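Local coordinates for uncharacterized protein (Enterococcus faecalis, PDB 2QRU), which is of unknown function but has the alpha/beta hydrolase fold and may act as a hydrolase, at residues Q9-G14 with Q86-E91; Y20-E25 with G58-A63; P124-N129 with D268-E273. All coordinates share one frame; numbering follows the deposited sequence.

Contact 1 of 3, residues Q9-G14 with Q86-E91; sequences QTLANG and QLLNEE
Leu11 and Leu87 bring the two backbones together, their CA atoms 6.6 Å apart, where the chain leaves strand 7-10 and passes helix 74-93. From Leu11 to Gly14 it folds into a type I beta turn, closed by the bond from Gly14 N to Leu11 O, and this hairpin turn lies against the side of the helix. Residues 86-91 are helical, with a wider pi-type turn at 89-91. No direct hydrogen bond joins the two segments; apolar side chains carry most of the contact. Leu87 turns its CD1 into the bend, where it meets Asn13 CG at 3.7 Å and Ala12 CB at 4.2 Å. Asn13 holds CG between its backbone N and carbonyl carbon (chi1 70°), which brings CG up to that methyl. Its polar atoms are satisfied at the same time: ND2 bonds to Thr84 OG1 and Glu83 OE1 of the helix, and OD1 accepts from Ala15 N. Leu11 reaches deeper, its CD1 4.2 Å from Leu88 CB. At the strand end of the contact, Gln9 and Glu91 cross at about a right angle; Gln9 NE2 lies 3.7 Å from Glu91 CG, with amide and carboxylate planes 77° apart. A water bridges their polar ends, donating to Glu91 OE2 at 2.7 Å and accepting a weak bond from Gln9 NE2. The turn thus connects the antiparallel strands 7-10 and 16-20 at the edge of the sheet while resting on helix 74-93. Toward the sheet, Leu11 touches Leu64 and Leu88 touches Leu62, both of strand 59-64, and Leu88 also reaches Val17 of strand 16-20.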
loop_
_atom_site.group_PDB
_atom_site.type_symbol
_atom_site.label_atom_id
_atom_site.label_comp_id
_atom_site.label_asym_id
_atom_site.label_seq_id
_atom_site.Cartn_x
_atom_site.Cartn_y
_atom_site.Cartn_z
ATOM N N GLN A 9 -10.691 10.263 -11.875
ATOM C CA GLN A 9 -11.818 9.569 -12.480
ATOM C C GLN A 9 -12.513 8.752 -11.383
ATOM O O GLN A 9 -11.854 8.209 -10.502
ATOM C CB GLN A 9 -11.260 8.615 -13.519
ATOM C CG GLN A 9 -12.070 8.431 -14.760
ATOM C CD GLN A 9 -11.174 8.165 -15.958
ATOM O OE1 GLN A 9 -10.339 8.998 -16.330
ATOM N NE2 GLN A 9 -11.325 6.984 -16.554
ATOM N N THR A 10 -13.836 8.675 -11.444
ATOM C CA THR A 10 -14.569 7.816 -10.509
ATOM C C THR A 10 -15.055 6.576 -11.237
ATOM O O THR A 10 -15.663 6.663 -12.319
ATOM C CB THR A 10 -15.786 8.560 -9.915
ATOM O OG1 THR A 10 -15.337 9.807 -9.375
ATOM C CG2 THR A 10 -16.450 7.716 -8.799
ATOM N N LEU A 11 -14.838 5.431 -10.602
ATOM C CA LEU A 11 -15.220 4.154 -11.149
ATOM C C LEU A 11 -16.630 3.810 -10.659
ATOM O O LEU A 11 -17.128 4.414 -9.699
ATOM C CB LEU A 11 -14.208 3.079 -10.693
ATOM C CG LEU A 11 -12.753 3.407 -11.082
ATOM C CD1 LEU A 11 -11.765 2.472 -10.360
ATOM C CD2 LEU A 11 -12.527 3.372 -12.602
ATOM N N ALA A 12 -17.242 2.831 -11.315
ATOM C CA ALA A 12 -18.636 2.434 -11.060
ATOM C C ALA A 12 -19.016 2.192 -9.591
ATOM O O ALA A 12 -20.149 2.464 -9.191
ATOM C CB ALA A 12 -18.967 1.220 -11.878
ATOM N N ASN A 13 -18.084 1.668 -8.798
ATOM C CA ASN A 13 -18.371 1.330 -7.401
ATOM C C ASN A 13 -18.123 2.492 -6.429
ATOM O O ASN A 13 -18.275 2.326 -5.216
ATOM C CB ASN A 13 -17.576 0.080 -6.968
ATOM C CG ASN A 13 -16.095 0.341 -6.861
ATOM O OD1 ASN A 13 -15.604 1.381 -7.314
ATOM N ND2 ASN A 13 -15.364 -0.613 -6.266
ATOM N N GLY A 14 -17.765 3.664 -6.963
ATOM C CA GLY A 14 -17.533 4.841 -6.124
ATOM C C GLY A 14 -16.077 5.141 -5.799
ATOM O O GLY A 14 -15.768 6.244 -5.321
ATOM N N GLN A 86 -10.565 -4.617 -11.021
ATOM C CA GLN A 86 -11.229 -5.122 -12.209
ATOM C C GLN A 86 -11.893 -3.990 -13.026
ATOM O O GLN A 86 -11.740 -3.949 -14.243
ATOM C CB GLN A 86 -12.238 -6.210 -11.846
ATOM C CG GLN A 86 -11.584 -7.489 -11.377
ATOM C CD GLN A 86 -12.640 -8.561 -11.167
ATOM O OE1 GLN A 86 -13.256 -8.644 -10.103
ATOM N NE2 GLN A 86 -12.898 -9.350 -12.206
ATOM N N LEU A 87 -12.567 -3.063 -12.348
ATOM C CA LEU A 87 -13.155 -1.878 -13.018
ATOM C C LEU A 87 -12.064 -0.988 -13.619
ATOM O O LEU A 87 -12.203 -0.482 -14.742
ATOM C CB LEU A 87 -14.009 -1.066 -12.049
ATOM C CG LEU A 87 -15.245 -1.773 -11.482
ATOM C CD1 LEU A 87 -15.830 -1.000 -10.300
ATOM C CD2 LEU A 87 -16.306 -2.050 -12.572
ATOM N N LEU A 88 -10.989 -0.788 -12.864
ATOM C CA LEU A 88 -9.851 0.034 -13.327
ATOM C C LEU A 88 -9.219 -0.567 -14.588
ATOM O O LEU A 88 -8.802 0.145 -15.524
ATOM C CB LEU A 88 -8.808 0.171 -12.201
ATOM C CG LEU A 88 -7.614 1.087 -12.494
ATOM C CD1 LEU A 88 -8.046 2.599 -12.493
ATOM C CD2 LEU A 88 -6.539 0.792 -11.453
ATOM N N ASN A 89 -9.139 -1.891 -14.613
ATOM C CA ASN A 89 -8.656 -2.591 -15.782
ATOM C C ASN A 89 -9.648 -2.470 -16.949
ATOM O O ASN A 89 -9.225 -2.321 -18.094
ATOM C CB ASN A 89 -8.428 -4.063 -15.474
ATOM C CG ASN A 89 -7.778 -4.790 -16.629
ATOM O OD1 ASN A 89 -6.729 -4.381 -17.129
ATOM N ND2 ASN A 89 -8.408 -5.874 -17.069
ATOM N N GLU A 90 -10.939 -2.525 -16.648
ATOM C CA GLU A 90 -11.976 -2.369 -17.687
ATOM C C GLU A 90 -11.840 -1.049 -18.421
ATOM O O GLU A 90 -11.945 -0.981 -19.663
ATOM C CB GLU A 90 -13.367 -2.391 -17.050
ATOM C CG GLU A 90 -14.229 -3.442 -17.587
ATOM C CD GLU A 90 -14.024 -4.712 -16.846
ATOM O OE1 GLU A 90 -14.841 -4.983 -15.927
ATOM O OE2 GLU A 90 -13.030 -5.414 -17.159
ATOM N N GLU A 91 -11.651 0.003 -17.635
ATOM C CA GLU A 91 -11.802 1.364 -18.095
ATOM C C GLU A 91 -10.493 1.959 -18.615
ATOM O O GLU A 91 -10.472 2.649 -19.646
ATOM C CB GLU A 91 -12.372 2.210 -16.953
ATOM C CG GLU A 91 -12.618 3.650 -17.292
ATOM C CD GLU A 91 -13.630 3.823 -18.425
ATOM O OE1 GLU A 91 -14.486 2.927 -18.615
ATOM O OE2 GLU A 91 -13.559 4.857 -19.117
HETATM O O HOH W 1 -11.259 6.338 -19.199
#

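Contact 2 of 3, residues Y20-E25 with G58-A63; sequences YPTTTE and GYTVLA
The ring of Tyr20 meets strand 59-64 by its edge: Val61 O lies in the ring plane, 3.8 Å from CD1, and Ala63 CB stands near that plane beside CE1. Lys51 of helix 48-55 and the loop residues Lys6 and Leu46 also touch this side chain. Here strand 16-20 ends as the antiparallel neighbour of strand 59-64 in the mixed sheet of the alpha/beta hydrolase fold. Tyr20 and Val61 form a hydrogen-bonded pair, with side chains on the same face. Tyr20 N gives a nearly straight bond to Val61 O (2.9 Å, 166°), whereas the return bond from Val61 N to Tyr20 O is longer, at 3.1 Å. On that face Tyr20 CD1 packs 4.0 Å from Val61 CB. From Pro21 on the chain has left the sheet but stays tied to it by a weak bond from Thr22 N to Thr60 OG1 (3.3 Å). The hydroxyls of Thr22 and Thr60 both hydrogen-bond to that of Thr27. With CG2 anti to its carbonyl carbon, Thr22 brings this methyl against the backbone just after Gly58, the residue that closes helix 48-55 in a Schellman motif; Thr22 CG2 lies 3.3 Å from Tyr59 C.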
loop_
_atom_site.group_PDB
_atom_site.type_symbol
_atom_site.label_atom_id
_atom_site.label_comp_id
_atom_site.label_asym_id
_atom_site.label_seq_id
_atom_site.Cartn_x
_atom_site.Cartn_y
_atom_site.Cartn_z
ATOM N N TYR A 20 -1.840 9.969 -13.432
ATOM C CA TYR A 20 -0.719 10.813 -13.828
ATOM C C TYR A 20 -0.150 10.221 -15.122
ATOM O O TYR A 20 0.633 9.285 -15.079
ATOM C CB TYR A 20 0.375 10.780 -12.757
ATOM C CG TYR A 20 0.015 11.225 -11.350
ATOM C CD1 TYR A 20 -0.590 10.344 -10.442
ATOM C CD2 TYR A 20 0.377 12.497 -10.901
ATOM C CE1 TYR A 20 -0.863 10.744 -9.142
ATOM C CE2 TYR A 20 0.111 12.910 -9.617
ATOM C CZ TYR A 20 -0.506 12.018 -8.734
ATOM O OH TYR A 20 -0.781 12.409 -7.451
ATOM N N PRO A 21 -0.581 10.732 -16.290
ATOM C CA PRO A 21 -0.136 10.173 -17.572
ATOM C C PRO A 21 1.359 10.384 -17.886
ATOM O O PRO A 21 1.984 11.345 -17.421
ATOM C CB PRO A 21 -0.988 10.927 -18.613
ATOM C CG PRO A 21 -2.077 11.608 -17.838
ATOM C CD PRO A 21 -1.545 11.834 -16.459
ATOM N N THR A 22 1.914 9.469 -18.671
ATOM C CA THR A 22 3.238 9.680 -19.263
ATOM C C THR A 22 3.104 10.609 -20.478
ATOM O O THR A 22 1.985 10.978 -20.863
ATOM C CB THR A 22 3.848 8.355 -19.709
ATOM O OG1 THR A 22 2.960 7.721 -20.645
ATOM C CG2 THR A 22 4.033 7.455 -18.517
ATOM N N THR A 23 4.237 10.977 -21.078
ATOM C CA THR A 23 4.249 11.907 -22.218
ATOM C C THR A 23 3.855 11.232 -23.534
ATOM O O THR A 23 3.499 11.905 -24.514
ATOM C CB THR A 23 5.641 12.553 -22.395
ATOM O OG1 THR A 23 6.621 11.522 -22.550
ATOM C CG2 THR A 23 6.002 13.423 -21.186
ATOM N N THR A 24 3.924 9.904 -23.551
ATOM C CA THR A 24 3.780 9.121 -24.777
ATOM C C THR A 24 2.670 8.076 -24.705
ATOM O O THR A 24 2.252 7.669 -23.616
ATOM C CB THR A 24 5.089 8.372 -25.085
ATOM O OG1 THR A 24 5.578 7.766 -23.878
ATOM C CG2 THR A 24 6.147 9.335 -25.658
ATOM N N GLU A 25 2.203 7.663 -25.886
ATOM C CA GLU A 25 1.350 6.481 -26.061
ATOM C C GLU A 25 1.967 5.562 -27.146
ATOM O O GLU A 25 2.575 6.062 -28.105
ATOM C CB GLU A 25 -0.077 6.891 -26.448
ATOM C CG GLU A 25 -0.813 7.698 -25.378
ATOM C CD GLU A 25 -2.185 8.194 -25.834
ATOM O OE1 GLU A 25 -2.625 7.837 -26.952
ATOM O OE2 GLU A 25 -2.836 8.939 -25.069
ATOM N N GLY A 58 8.067 5.547 -18.142
ATOM C CA GLY A 58 7.035 5.106 -19.084
ATOM C C GLY A 58 5.826 4.448 -18.455
ATOM O O GLY A 58 5.058 3.792 -19.153
ATOM N N TYR A 59 5.631 4.644 -17.151
ATOM C CA TYR A 59 4.450 4.120 -16.462
ATOM C C TYR A 59 3.502 5.250 -16.062
ATOM O O TYR A 59 3.858 6.114 -15.274
ATOM C CB TYR A 59 4.873 3.335 -15.197
ATOM C CG TYR A 59 5.736 2.152 -15.530
ATOM C CD1 TYR A 59 5.162 0.945 -15.942
ATOM C CD2 TYR A 59 7.126 2.253 -15.509
ATOM C CE1 TYR A 59 5.951 -0.151 -16.310
ATOM C CE2 TYR A 59 7.932 1.156 -15.860
ATOM C CZ TYR A 59 7.337 -0.043 -16.247
ATOM O OH TYR A 59 8.142 -1.101 -16.598
ATOM N N THR A 60 2.300 5.216 -16.612
ATOM C CA THR A 60 1.203 6.048 -16.141
ATOM C C THR A 60 0.825 5.564 -14.734
ATOM O O THR A 60 0.572 4.378 -14.523
ATOM C CB THR A 60 -0.007 5.942 -17.098
ATOM O OG1 THR A 60 0.306 6.602 -18.339
ATOM C CG2 THR A 60 -1.263 6.581 -16.486
ATOM N N VAL A 61 0.782 6.494 -13.775
ATOM C CA VAL A 61 0.484 6.121 -12.391
ATOM C C VAL A 61 -1.012 6.249 -12.128
ATOM O O VAL A 61 -1.627 7.270 -12.452
ATOM C CB VAL A 61 1.289 6.982 -11.387
ATOM C CG1 VAL A 61 0.902 6.622 -9.958
ATOM C CG2 VAL A 61 2.801 6.766 -11.582
ATOM N N LEU A 62 -1.570 5.196 -11.542
ATOM C CA LEU A 62 -2.991 5.170 -11.165
ATOM C C LEU A 62 -3.034 5.056 -9.641
ATOM O O LEU A 62 -2.841 3.972 -9.103
ATOM C CB LEU A 62 -3.693 3.974 -11.832
ATOM C CG LEU A 62 -3.510 3.908 -13.357
ATOM C CD1 LEU A 62 -4.049 2.622 -13.929
ATOM C CD2 LEU A 62 -4.147 5.128 -14.045
ATOM N N ALA A 63 -3.237 6.182 -8.958
ATOM C CA ALA A 63 -3.229 6.208 -7.499
ATOM C C ALA A 63 -4.659 5.961 -7.029
ATOM O O ALA A 63 -5.547 6.758 -7.329
ATOM C CB ALA A 63 -2.705 7.558 -6.991
#

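Contact 3 of 3, residues P124-N129 with D268-E273; sequences PQFLVN and DSWLKE
Trp270 brings CZ3 and CH2 of its six-membered ring against three consecutive residues, Phe126, Leu127 and Val128, all obliquely. Trp270 CH2 lies 3.8 Å from Phe126 CB. The same Trp270 CH2 is 3.5 Å from the backbone oxygen Leu127 O, while Trp270 CZ3 meets Val128 CG2 at 3.9 Å. The Phe126 and Trp270 rings have their centroids 5.9 Å apart and planes at 81°, an oblique approach. Phe126 holds CG between its backbone N and carbonyl carbon (chi1 63°), which places Phe126 CG 4.2 Å from Trp270 CH2. In one of the two modelled conformers of Leu271, CD2 lies 3.8 Å from Phe126 CE1. Across the contact there is no hydrogen bond, and the five touching residues are all buried. In the next shell, Arg274 makes a cation-pi contact with Trp270, and its NE bonds to Trp270 O. The ring of Phe214 also meets Trp270. Away from the interface, Lys272 and Asp268 form a salt bridge one helical turn apart, with Lys272 NZ 2.8 Å from Asp268 OD2 on its syn side; Asn57 bonds to both partners. The last turn of the C-terminal helix 258-272 packs on the central sheet of the alpha/beta hydrolase fold, against Phe126 and strand 127-130, which lies between strands 98-103 and 213-218; in the conformer described, Leu271 also touches Leu53 and Phe54 of helix 48-55.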
loop_
_atom_site.group_PDB
_atom_site.type_symbol
_atom_site.label_atom_id
_atom_site.label_comp_id
_atom_site.label_asym_id
_atom_site.label_seq_id
_atom_site.Cartn_x
_atom_site.Cartn_y
_atom_site.Cartn_z
ATOM N N PRO A 124 0.366 -9.008 -12.241
ATOM C CA PRO A 124 1.198 -7.806 -12.426
ATOM C C PRO A 124 2.528 -8.191 -13.067
ATOM O O PRO A 124 2.984 -9.321 -12.885
ATOM C CB PRO A 124 1.464 -7.327 -10.988
ATOM C CG PRO A 124 0.280 -7.929 -10.173
ATOM C CD PRO A 124 0.074 -9.277 -10.820
ATOM N N GLN A 125 3.141 -7.252 -13.795
ATOM C CA GLN A 125 4.462 -7.458 -14.373
ATOM C C GLN A 125 5.529 -7.423 -13.278
ATOM O O GLN A 125 6.552 -8.113 -13.381
ATOM C CB GLN A 125 4.768 -6.384 -15.447
ATOM C CG GLN A 125 6.089 -6.624 -16.217
ATOM C CD GLN A 125 6.560 -5.416 -17.071
ATOM O OE1 GLN A 125 6.339 -4.238 -16.724
ATOM N NE2 GLN A 125 7.250 -5.714 -18.176
ATOM N N PHE A 126 5.301 -6.564 -12.272
ATOM C CA PHE A 126 6.240 -6.383 -11.172
ATOM C C PHE A 126 5.554 -5.703 -10.004
ATOM O O PHE A 126 4.435 -5.158 -10.145
ATOM C CB PHE A 126 7.433 -5.544 -11.630
ATOM C CG PHE A 126 7.050 -4.146 -12.048
ATOM C CD1 PHE A 126 6.974 -3.099 -11.101
ATOM C CD2 PHE A 126 6.800 -3.872 -13.391
ATOM C CE1 PHE A 126 6.606 -1.783 -11.501
ATOM C CE2 PHE A 126 6.436 -2.601 -13.804
ATOM C CZ PHE A 126 6.338 -1.539 -12.861
ATOM N N LEU A 127 6.244 -5.708 -8.879
ATOM C CA LEU A 127 5.704 -5.184 -7.621
ATOM C C LEU A 127 6.737 -4.283 -6.955
ATOM O O LEU A 127 7.946 -4.579 -7.078
ATOM C CB LEU A 127 5.407 -6.337 -6.673
ATOM C CG LEU A 127 4.499 -7.493 -7.177
ATOM C CD1 LEU A 127 4.497 -8.601 -6.125
ATOM C CD2 LEU A 127 3.085 -6.894 -7.425
ATOM N N VAL A 128 6.318 -3.216 -6.272
ATOM C CA VAL A 128 7.278 -2.383 -5.540
ATOM C C VAL A 128 6.697 -2.221 -4.137
ATOM O O VAL A 128 5.589 -1.711 -3.961
ATOM C CB VAL A 128 7.475 -0.995 -6.238
ATOM C CG1 VAL A 128 8.424 -0.106 -5.410
ATOM C CG2 VAL A 128 7.981 -1.166 -7.691
ATOM N N ASN A 129 7.403 -2.759 -3.157
ATOM C CA ASN A 129 6.986 -2.748 -1.761
ATOM C C ASN A 129 7.814 -1.743 -0.949
ATOM O O ASN A 129 9.023 -1.936 -0.789
ATOM C CB ASN A 129 7.256 -4.125 -1.152
ATOM C CG ASN A 129 7.054 -4.113 0.330
ATOM O OD1 ASN A 129 6.001 -3.701 0.792
ATOM N ND2 ASN A 129 8.053 -4.565 1.082
ATOM N N ASP A 268 15.112 3.259 -9.482
ATOM C CA ASP A 268 15.100 3.709 -10.882
ATOM C C ASP A 268 15.851 2.714 -11.759
ATOM O O ASP A 268 15.353 2.293 -12.821
ATOM C CB ASP A 268 15.698 5.114 -11.024
ATOM C CG ASP A 268 15.589 5.625 -12.435
ATOM O OD1 ASP A 268 14.520 6.108 -12.809
ATOM O OD2 ASP A 268 16.585 5.494 -13.186
ATOM N N SER A 269 17.038 2.309 -11.317
ATOM C CA SER A 269 17.841 1.341 -12.063
ATOM C C SER A 269 17.077 0.021 -12.220
ATOM O O SER A 269 17.066 -0.558 -13.308
ATOM C CB SER A 269 19.177 1.100 -11.358
ATOM O OG SER A 269 19.964 0.130 -12.039
ATOM N N TRP A 270 16.447 -0.437 -11.136
ATOM C CA TRP A 270 15.684 -1.711 -11.151
ATOM C C TRP A 270 14.485 -1.593 -12.111
ATOM O O TRP A 270 14.194 -2.561 -12.870
ATOM C CB TRP A 270 15.207 -2.022 -9.742
ATOM C CG TRP A 270 14.450 -3.312 -9.586
ATOM C CD1 TRP A 270 14.972 -4.544 -9.313
ATOM C CD2 TRP A 270 13.025 -3.464 -9.626
ATOM N NE1 TRP A 270 13.949 -5.477 -9.211
ATOM C CE2 TRP A 270 12.746 -4.846 -9.400
ATOM C CE3 TRP A 270 11.958 -2.582 -9.863
ATOM C CZ2 TRP A 270 11.450 -5.345 -9.366
ATOM C CZ3 TRP A 270 10.634 -3.082 -9.813
ATOM C CH2 TRP A 270 10.405 -4.462 -9.573
ATOM N N LEU A 271 13.796 -0.449 -12.089
ATOM C CA LEU A 271 12.648 -0.238 -12.998
ATOM C C LEU A 271 13.093 -0.294 -14.449
ATOM O O LEU A 271 12.395 -0.870 -15.304
ATOM C CB LEU A 271 11.952 1.093 -12.736
ATOM C CG LEU A 271 11.076 1.189 -11.500
ATOM C CD1 LEU A 271 10.637 2.633 -11.390
ATOM C CD2 LEU A 271 9.863 0.260 -11.592
ATOM N N LYS A 272 14.261 0.281 -14.732
ATOM C CA LYS A 272 14.815 0.242 -16.095
ATOM C C LYS A 272 15.149 -1.184 -16.605
ATOM O O LYS A 272 15.316 -1.375 -17.800
ATOM C CB LYS A 272 16.036 1.182 -16.222
ATOM C CG LYS A 272 15.626 2.652 -16.185
ATOM C CD LYS A 272 16.873 3.576 -16.231
ATOM C CE LYS A 272 16.515 5.023 -16.654
ATOM N NZ LYS A 272 15.465 5.646 -15.800
ATOM N N GLU A 273 15.226 -2.163 -15.691
ATOM C CA GLU A 273 15.443 -3.565 -16.068
ATOM C C GLU A 273 14.146 -4.381 -16.213
ATOM O O GLU A 273 14.211 -5.549 -16.564
ATOM C CB GLU A 273 16.446 -4.253 -15.115
ATOM C CG GLU A 273 17.828 -3.548 -15.189
ATOM C CD GLU A 273 18.949 -4.241 -14.391
ATOM O OE1 GLU A 273 18.703 -5.314 -13.792
ATOM O OE2 GLU A 273 20.079 -3.681 -14.393
#

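All three contacts reach the same mixed sheet, but at different depths. Contact 1 is partly buried at the antiparallel edge, with solvent-facing polar groups joined through water; contact 2 is buried and is the one in which backbone hydrogen bonds pair two strands; contact 3 is buried, aromatic and without hydrogen bonds between its segments. Contact 2 is nested along the chain within the loop closed by contact 1, and Leu88 CD2 meets Leu62 CD1 at 4.0 Å between them. Tyr59 links contact 2 to contact 3, its ring edge-to-face with that of Phe126 and Tyr59 CE1 3.5 Å from Phe126 CE2. Contacts 1 and 3 do not touch, their nearest atoms being about 10 Å apart.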